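PDB 4LRZ: PTS-dependent dihydroxyacetone kinase operon regulatory protein, which activates transcription of the dhaKLM operon from a sigma-70 promoter, represses its own expression, and forms complexes with the kinase subunits DhaK and DhaL-ADP. Local coordinates for residues S19-C23 with E110-T115; N142-T148 with I161-V167. All blocks are in the same frame, centred on the assembly; numbering follows the deposited sequence.

Contact 2 and the 110-115 side of contact 1 belong to the GAF domain in the sensor region of DhaR. Contact 1 fixes the N-terminal helix 14-26 to the short helix 110-113 and the turn after it. Contact 2 pairs strands 143-151 and 157-166 inside the antiparallel GAF sheet. Their centres are about 17 Å apart and their nearest atoms about 6 Å apart, so they do not touch. Helix 117-124 is touched by both: by Arg22 and Glu110 from contact 1, and by Phe145, Ala147 and Ala162 from contact 2. The side chains of Arg22 and Thr148 are each about 14 Å from a bound ADP, and no other protein chain of the assembly touches either contact.

Contact 1 of 2, residues S19-C23 with E110-T115; sequences SWERC and EGIIGT
A buried polar network docks the N-terminal helix 14-26 on the GAF domain. Residues 19-23 are regular helix; 110-113 form a short helix, and 114-115 lead out of it. The closest CA pairs are Ser19 with Thr115 (5.9 Å) and Cys23 with Gly114 (6.1 Å). Glu110 extends toward helix 14-26 with chi1 and chi2 both t. Its carboxylate makes a two-pronged salt bridge with Arg22: Arg22 NE to Glu110 OE1 and Arg22 NH2 to Glu110 OE2 are both 2.8 Å. Ser19 (chi1 t) donates from OG to Glu110 OE2 at 2.6 Å. Glu110 CG packs against Cys23 SG at 3.8 Å. Ile113 points away and touches Leu118. Gly114 leaves the helix with phi 79° and psi 179°, where a CB would jam against the Ile113 carbonyl O, hence glycine; its N hydrogen-bonds to Glu110 O at 2.9 Å. Cys23 SG sits 3.6 Å from Gly114 CA. Thr115 turns its side chain back toward the helix (chi1 m). The indole NE1 of Trp20 hydrogen-bonds to the carbonyl of Gln134, while Trp20 CD1 lies 3.1 Å from Thr115 OG1, at the ring edge. The hydrogen-bond chain starts at this hydroxyl: Thr115 OG1 donates to Ser19 OG at 2.5 Å.

Contact 2 of 2, residues N142-T148 with I161-V167; sequences NWAFCAT and IALACPV
Residues 143-148 and 161-166 are neighbouring antiparallel strands. Their axes come within 4.6 Å and their directions differ by 170°. Trp143 pairs with Pro166, Phe145 with Ala164 and Ala147 with Ala162 as non-hydrogen-bonded pairs, with CA atoms 4.6, 4.8 and 4.2 Å apart. Ala144-Cys165, Cys146-Leu163 and Thr148-Ile161 are hydrogen-bonded pairs, with CA atoms 5.3 to 5.4 Å apart.

Each hydrogen-bonded pair is joined in both directions. Ala144 N to Cys165 O is 2.8 Å and Cys165 N to Ala144 O is 3.1 Å. Cys146 N to Leu163 O and Leu163 N to Cys146 O are both 3.0 Å. Thr148 N to Ile161 O is 3.0 Å and Ile161 N to Thr148 O is 2.9 Å. Past the Trp143-Pro166 pair, Val167 N donates a hydrogen bond to Asn142 O at 2.7 Å. CA-H...O contacts fill the gaps, such as Ala162 CA to Cys146 O at 3.0 Å.

Apolar packing differs on the two faces. On the face of Phe145, Ala147, Ala162 and Ala164, Phe145 CE1 meets Ala164 CB at 3.4 Å and Ala147 CB meets Ala162 CB at 3.9 Å; helix 117-124 packs here. Ala144, Cys146, Thr148, Leu163, Cys165 and Ile161, whose end leads away, line the other face. There helix 174-211 meets Cys146, Thr148 and Leu163, and Thr148 OG1 hydrogen-bonds with Thr178 OG1. Trp143, with chi1 m, starts away from Pro166, yet its CZ3 reaches Pro166 CD at 3.9 Å.

Both segments belong to a beta hairpin of the antiparallel GAF sheet (order 2-1-5-4-3), with 157-166 its middle strand.

Contact 1 of 2, residues S19-C23 with E110-T115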
ATOM      1  N   SER F  19     -17.376 -30.195  -2.606  1.00 48.25           N
ATOM      2  CA  SER F  19     -17.193 -30.086  -1.170  1.00 46.18           C
ATOM      3  C   SER F  19     -18.025 -31.118  -0.404  1.00 46.30           C
ATOM      4  O   SER F  19     -17.540 -31.747   0.542  1.00 45.48           O
ATOM      5  CB  SER F  19     -17.522 -28.677  -0.689  1.00 44.61           C
ATOM      6  OG  SER F  19     -17.548 -28.633   0.734  1.00 40.62           O
ATOM      7  N   TRP F  20     -19.278 -31.280  -0.816  1.00 46.76           N
ATOM      8  CA  TRP F  20     -20.138 -32.322  -0.279  1.00 47.89           C
ATOM      9  C   TRP F  20     -19.548 -33.717  -0.436  1.00 49.03           C
ATOM     10  O   TRP F  20     -19.614 -34.494   0.497  1.00 48.24           O
ATOM     11  CB  TRP F  20     -21.488 -32.272  -0.929  1.00 48.05           C
ATOM     12  CG  TRP F  20     -22.383 -31.170  -0.453  1.00 51.40           C
ATOM     13  CD1 TRP F  20     -22.053 -30.103   0.353  1.00 49.81           C
ATOM     14  CD2 TRP F  20     -23.756 -30.980  -0.826  1.00 55.07           C
ATOM     15  NE1 TRP F  20     -23.147 -29.297   0.534  1.00 49.88           N
ATOM     16  CE2 TRP F  20     -24.204 -29.801  -0.176  1.00 53.28           C
ATOM     17  CE3 TRP F  20     -24.664 -31.711  -1.623  1.00 57.24           C
ATOM     18  CZ2 TRP F  20     -25.531 -29.329  -0.295  1.00 56.36           C
ATOM     19  CZ3 TRP F  20     -25.981 -31.230  -1.757  1.00 59.84           C
ATOM     20  CH2 TRP F  20     -26.398 -30.045  -1.099  1.00 58.10           C
ATOM     21  N   GLU F  21     -18.959 -34.027  -1.594  1.00 50.95           N
ATOM     22  CA  GLU F  21     -18.291 -35.338  -1.778  1.00 53.97           C
ATOM     23  C   GLU F  21     -17.136 -35.559  -0.798  1.00 52.76           C
ATOM     24  O   GLU F  21     -16.921 -36.680  -0.390  1.00 54.24           O
ATOM     25  CB  GLU F  21     -17.762 -35.591  -3.213  1.00 55.81           C
ATOM     26  CG  GLU F  21     -18.805 -35.604  -4.366  1.00 63.89           C
ATOM     27  CD  GLU F  21     -18.162 -35.784  -5.792  1.00 75.37           C
ATOM     28  OE1 GLU F  21     -16.929 -35.505  -5.963  1.00 78.03           O
ATOM     29  OE2 GLU F  21     -18.897 -36.206  -6.743  1.00 79.63           O
ATOM     30  N   ARG F  22     -16.382 -34.516  -0.440  1.00 51.48           N
ATOM     31  CA  ARG F  22     -15.290 -34.677   0.547  1.00 50.52           C
ATOM     32  C   ARG F  22     -15.865 -34.913   1.941  1.00 49.88           C
ATOM     33  O   ARG F  22     -15.394 -35.772   2.695  1.00 50.06           O
ATOM     34  CB  ARG F  22     -14.353 -33.473   0.555  1.00 48.88           C
ATOM     35  CG  ARG F  22     -13.652 -33.202  -0.788  1.00 49.12           C
ATOM     36  CD  ARG F  22     -12.562 -32.099  -0.635  1.00 48.55           C
ATOM     37  NE  ARG F  22     -13.099 -30.769  -0.314  1.00 44.95           N
ATOM     38  CZ  ARG F  22     -13.476 -29.871  -1.232  1.00 46.45           C
ATOM     39  NH1 ARG F  22     -13.381 -30.152  -2.537  1.00 43.49           N
ATOM     40  NH2 ARG F  22     -13.952 -28.688  -0.846  1.00 43.49           N
ATOM     41  N   CYS F  23     -16.911 -34.160   2.257  1.00 49.74           N
ATOM     42  CA  CYS F  23     -17.585 -34.243   3.559  1.00 50.25           C
ATOM     43  C   CYS F  23     -18.327 -35.569   3.786  1.00 51.22           C
ATOM     44  O   CYS F  23     -18.465 -36.017   4.924  1.00 50.86           O
ATOM     45  CB  CYS F  23     -18.559 -33.070   3.728  1.00 49.49           C
ATOM     46  SG  CYS F  23     -17.814 -31.400   3.962  1.00 49.22           S
ATOM     47  N   GLU F 110     -13.347 -27.386   6.947  1.00 32.39           N
ATOM     48  CA  GLU F 110     -14.365 -28.107   6.249  1.00 34.31           C
ATOM     49  C   GLU F 110     -14.518 -29.485   6.867  1.00 36.20           C
ATOM     50  O   GLU F 110     -15.625 -30.019   6.890  1.00 37.59           O
ATOM     51  CB  GLU F 110     -13.918 -28.297   4.806  1.00 34.19           C
ATOM     52  CG  GLU F 110     -14.961 -28.929   3.932  1.00 35.69           C
ATOM     53  CD  GLU F 110     -14.516 -28.979   2.474  1.00 39.53           C
ATOM     54  OE1 GLU F 110     -13.514 -29.660   2.189  1.00 40.42           O
ATOM     55  OE2 GLU F 110     -15.148 -28.314   1.610  1.00 39.16           O
ATOM     56  N   GLY F 111     -13.399 -30.063   7.315  1.00 37.33           N
ATOM     57  CA  GLY F 111     -13.394 -31.389   7.936  1.00 39.28           C
ATOM     58  C   GLY F 111     -14.058 -31.357   9.313  1.00 39.62           C
ATOM     59  O   GLY F 111     -14.264 -32.405   9.923  1.00 39.56           O
ATOM     60  N   ILE F 112     -14.409 -30.161   9.810  1.00 38.74           N
ATOM     61  CA  ILE F 112     -15.058 -30.099  11.141  1.00 38.34           C
ATOM     62  C   ILE F 112     -16.512 -29.628  11.035  1.00 39.04           C
ATOM     63  O   ILE F 112     -17.420 -30.185  11.660  1.00 39.55           O
ATOM     64  CB  ILE F 112     -14.285 -29.196  12.130  1.00 37.78           C
ATOM     65  CG1 ILE F 112     -12.806 -29.584  12.164  1.00 35.63           C
ATOM     66  CG2 ILE F 112     -14.938 -29.221  13.505  1.00 37.46           C
ATOM     67  CD1 ILE F 112     -11.950 -28.747  13.090  1.00 35.40           C
ATOM     68  N   ILE F 113     -16.761 -28.605  10.236  1.00 38.68           N
ATOM     69  CA  ILE F 113     -18.112 -28.055  10.228  1.00 38.68           C
ATOM     70  C   ILE F 113     -18.812 -28.280   8.892  1.00 39.07           C
ATOM     71  O   ILE F 113     -19.933 -27.823   8.703  1.00 38.99           O
ATOM     72  CB  ILE F 113     -18.177 -26.527  10.684  1.00 38.84           C
ATOM     73  CG1 ILE F 113     -17.487 -25.590   9.654  1.00 37.16           C
ATOM     74  CG2 ILE F 113     -17.672 -26.354  12.148  1.00 36.49           C
ATOM     75  CD1 ILE F 113     -17.750 -24.140   9.883  1.00 35.50           C
ATOM     76  N   GLY F 114     -18.129 -28.948   7.965  1.00 38.71           N
ATOM     77  CA  GLY F 114     -18.706 -29.165   6.658  1.00 39.68           C
ATOM     78  C   GLY F 114     -18.606 -27.948   5.737  1.00 39.16           C
ATOM     79  O   GLY F 114     -18.074 -26.918   6.114  1.00 38.50           O
ATOM     80  N   THR F 115     -19.112 -28.119   4.527  1.00 38.65           N
ATOM     81  CA  THR F 115     -19.143 -27.110   3.511  1.00 38.83           C
ATOM     82  C   THR F 115     -19.748 -25.838   4.060  1.00 38.41           C
ATOM     83  O   THR F 115     -20.915 -25.844   4.536  1.00 38.13           O
ATOM     84  CB  THR F 115     -20.048 -27.556   2.354  1.00 40.22           C
ATOM     85  OG1 THR F 115     -19.735 -28.905   2.003  1.00 40.66           O
ATOM     86  CG2 THR F 115     -19.894 -26.625   1.132  1.00 38.79           C
TER

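Contact 2 of 2, residues N142-T148 with I161-V167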
ATOM      1  N   ASN F 142     -29.955 -22.248   8.907  1.00 43.85           N
ATOM      2  CA  ASN F 142     -30.495 -20.941   9.228  1.00 45.47           C
ATOM      3  C   ASN F 142     -29.570 -19.775   8.949  1.00 43.71           C
ATOM      4  O   ASN F 142     -29.991 -18.647   9.099  1.00 44.91           O
ATOM      5  CB  ASN F 142     -30.920 -20.914  10.691  1.00 46.50           C
ATOM      6  CG  ASN F 142     -32.045 -21.825  10.936  1.00 50.10           C
ATOM      7  OD1 ASN F 142     -31.885 -22.849  11.602  1.00 55.65           O
ATOM      8  ND2 ASN F 142     -33.190 -21.532  10.309  1.00 51.86           N
ATOM      9  N   TRP F 143     -28.336 -20.070   8.536  1.00 41.82           N
ATOM     10  CA  TRP F 143     -27.280 -19.091   8.347  1.00 40.02           C
ATOM     11  C   TRP F 143     -26.871 -18.910   6.894  1.00 39.66           C
ATOM     12  O   TRP F 143     -27.016 -19.829   6.063  1.00 39.26           O
ATOM     13  CB  TRP F 143     -26.066 -19.459   9.214  1.00 38.90           C
ATOM     14  CG  TRP F 143     -26.450 -19.418  10.605  1.00 38.69           C
ATOM     15  CD1 TRP F 143     -27.056 -20.413  11.319  1.00 41.51           C
ATOM     16  CD2 TRP F 143     -26.422 -18.279  11.456  1.00 40.44           C
ATOM     17  NE1 TRP F 143     -27.361 -19.977  12.586  1.00 39.39           N
ATOM     18  CE2 TRP F 143     -26.976 -18.670  12.701  1.00 39.35           C
ATOM     19  CE3 TRP F 143     -25.965 -16.967  11.302  1.00 37.42           C
ATOM     20  CZ2 TRP F 143     -27.086 -17.800  13.773  1.00 38.27           C
ATOM     21  CZ3 TRP F 143     -26.046 -16.119  12.369  1.00 37.38           C
ATOM     22  CH2 TRP F 143     -26.608 -16.533  13.591  1.00 38.96           C
ATOM     23  N   ALA F 144     -26.409 -17.695   6.603  1.00 38.43           N
ATOM     24  CA  ALA F 144     -25.693 -17.367   5.398  1.00 38.23           C
ATOM     25  C   ALA F 144     -24.252 -17.011   5.819  1.00 37.66           C
ATOM     26  O   ALA F 144     -24.061 -16.298   6.812  1.00 38.66           O
ATOM     27  CB  ALA F 144     -26.360 -16.155   4.694  1.00 38.26           C
ATOM     28  N   PHE F 145     -23.245 -17.480   5.082  1.00 36.53           N
ATOM     29  CA  PHE F 145     -21.853 -17.044   5.309  1.00 35.54           C
ATOM     30  C   PHE F 145     -21.255 -16.470   4.017  1.00 35.49           C
ATOM     31  O   PHE F 145     -21.517 -16.988   2.935  1.00 36.17           O
ATOM     32  CB  PHE F 145     -20.985 -18.195   5.844  1.00 35.27           C
ATOM     33  CG  PHE F 145     -21.311 -18.591   7.261  1.00 35.54           C
ATOM     34  CD1 PHE F 145     -20.689 -17.972   8.338  1.00 39.63           C
ATOM     35  CD2 PHE F 145     -22.241 -19.556   7.527  1.00 35.89           C
ATOM     36  CE1 PHE F 145     -21.000 -18.335   9.662  1.00 38.06           C
ATOM     37  CE2 PHE F 145     -22.557 -19.914   8.836  1.00 35.57           C
ATOM     38  CZ  PHE F 145     -21.941 -19.319   9.888  1.00 36.49           C
ATOM     39  N   CYS F 146     -20.526 -15.367   4.123  1.00 34.47           N
ATOM     40  CA  CYS F 146     -19.709 -14.884   3.023  1.00 34.87           C
ATOM     41  C   CYS F 146     -18.286 -14.845   3.529  1.00 33.74           C
ATOM     42  O   CYS F 146     -18.034 -14.483   4.689  1.00 33.89           O
ATOM     43  CB  CYS F 146     -20.081 -13.448   2.635  1.00 35.19           C
ATOM     44  SG  CYS F 146     -21.759 -13.236   2.029  1.00 42.45           S
ATOM     45  N   ALA F 147     -17.340 -15.138   2.653  1.00 32.40           N
ATOM     46  CA  ALA F 147     -15.946 -15.097   3.057  1.00 30.47           C
ATOM     47  C   ALA F 147     -15.038 -14.857   1.876  1.00 29.71           C
ATOM     48  O   ALA F 147     -15.338 -15.208   0.710  1.00 29.36           O
ATOM     49  CB  ALA F 147     -15.561 -16.394   3.796  1.00 30.09           C
ATOM     50  N   THR F 148     -13.904 -14.266   2.177  1.00 28.72           N
ATOM     51  CA  THR F 148     -12.927 -14.052   1.154  1.00 29.43           C
ATOM     52  C   THR F 148     -11.592 -14.326   1.802  1.00 30.58           C
ATOM     53  O   THR F 148     -11.373 -13.902   2.922  1.00 32.37           O
ATOM     54  CB  THR F 148     -12.990 -12.569   0.638  1.00 28.53           C
ATOM     55  OG1 THR F 148     -14.302 -12.321   0.092  1.00 28.96           O
ATOM     56  CG2 THR F 148     -11.974 -12.334  -0.437  1.00 25.35           C
ATOM     57  N   ILE F 161     -11.748 -13.235   5.711  1.00 30.02           N
ATOM     58  CA  ILE F 161     -12.690 -12.270   6.288  1.00 29.01           C
ATOM     59  C   ILE F 161     -14.048 -12.839   6.013  1.00 28.81           C
ATOM     60  O   ILE F 161     -14.365 -13.161   4.876  1.00 29.01           O
ATOM     61  CB  ILE F 161     -12.616 -10.845   5.624  1.00 29.15           C
ATOM     62  CG1 ILE F 161     -11.212 -10.238   5.759  1.00 30.22           C
ATOM     63  CG2 ILE F 161     -13.660  -9.848   6.240  1.00 26.02           C
ATOM     64  CD1 ILE F 161     -10.777  -9.891   7.205  1.00 30.79           C
ATOM     65  N   ALA F 162     -14.866 -12.928   7.041  1.00 29.07           N
ATOM     66  CA  ALA F 162     -16.204 -13.433   6.857  1.00 31.09           C
ATOM     67  C   ALA F 162     -17.271 -12.588   7.567  1.00 32.09           C
ATOM     68  O   ALA F 162     -16.990 -11.889   8.567  1.00 32.73           O
ATOM     69  CB  ALA F 162     -16.289 -14.916   7.354  1.00 29.99           C
ATOM     70  N   LEU F 163     -18.483 -12.729   7.040  1.00 32.57           N
ATOM     71  CA  LEU F 163     -19.681 -12.106   7.514  1.00 34.18           C
ATOM     72  C   LEU F 163     -20.757 -13.197   7.649  1.00 35.49           C
ATOM     73  O   LEU F 163     -21.071 -13.884   6.680  1.00 35.46           O
ATOM     74  CB  LEU F 163     -20.126 -11.057   6.504  1.00 34.11           C
ATOM     75  CG  LEU F 163     -21.404 -10.238   6.723  1.00 35.46           C
ATOM     76  CD1 LEU F 163     -21.233  -8.846   6.088  1.00 35.66           C
ATOM     77  CD2 LEU F 163     -22.652 -10.929   6.206  1.00 33.25           C
ATOM     78  N   ALA F 164     -21.322 -13.327   8.857  1.00 37.17           N
ATOM     79  CA  ALA F 164     -22.345 -14.321   9.184  1.00 38.36           C
ATOM     80  C   ALA F 164     -23.651 -13.597   9.484  1.00 40.11           C
ATOM     81  O   ALA F 164     -23.639 -12.580  10.181  1.00 41.52           O
ATOM     82  CB  ALA F 164     -21.923 -15.133  10.395  1.00 37.08           C
ATOM     83  N   CYS F 165     -24.768 -14.121   8.976  1.00 40.80           N
ATOM     84  CA  CYS F 165     -26.092 -13.567   9.251  1.00 41.70           C
ATOM     85  C   CYS F 165     -27.203 -14.578   9.061  1.00 42.33           C
ATOM     86  O   CYS F 165     -27.053 -15.491   8.253  1.00 41.85           O
ATOM     87  CB  CYS F 165     -26.379 -12.318   8.391  1.00 42.47           C
ATOM     88  SG  CYS F 165     -26.705 -12.560   6.629  1.00 43.32           S
ATOM     89  N   PRO F 166     -28.341 -14.403   9.783  1.00 43.75           N
ATOM     90  CA  PRO F 166     -29.508 -15.264   9.511  1.00 44.71           C
ATOM     91  C   PRO F 166     -29.805 -15.272   8.019  1.00 45.66           C
ATOM     92  O   PRO F 166     -29.711 -14.233   7.357  1.00 45.98           O
ATOM     93  CB  PRO F 166     -30.638 -14.619  10.318  1.00 45.16           C
ATOM     94  CG  PRO F 166     -29.971 -13.906  11.428  1.00 44.63           C
ATOM     95  CD  PRO F 166     -28.573 -13.515  10.940  1.00 44.47           C
ATOM     96  N   VAL F 167     -30.092 -16.451   7.490  1.00 46.51           N
ATOM     97  CA  VAL F 167     -30.233 -16.632   6.055  1.00 48.20           C
ATOM     98  C   VAL F 167     -31.278 -15.676   5.423  1.00 50.21           C
ATOM     99  O   VAL F 167     -31.038 -15.134   4.343  1.00 51.16           O
ATOM    100  CB  VAL F 167     -30.487 -18.145   5.700  1.00 48.03           C
ATOM    101  CG1 VAL F 167     -31.907 -18.539   5.952  1.00 47.57           C
ATOM    102  CG2 VAL F 167     -30.101 -18.430   4.271  1.00 48.88           C
TER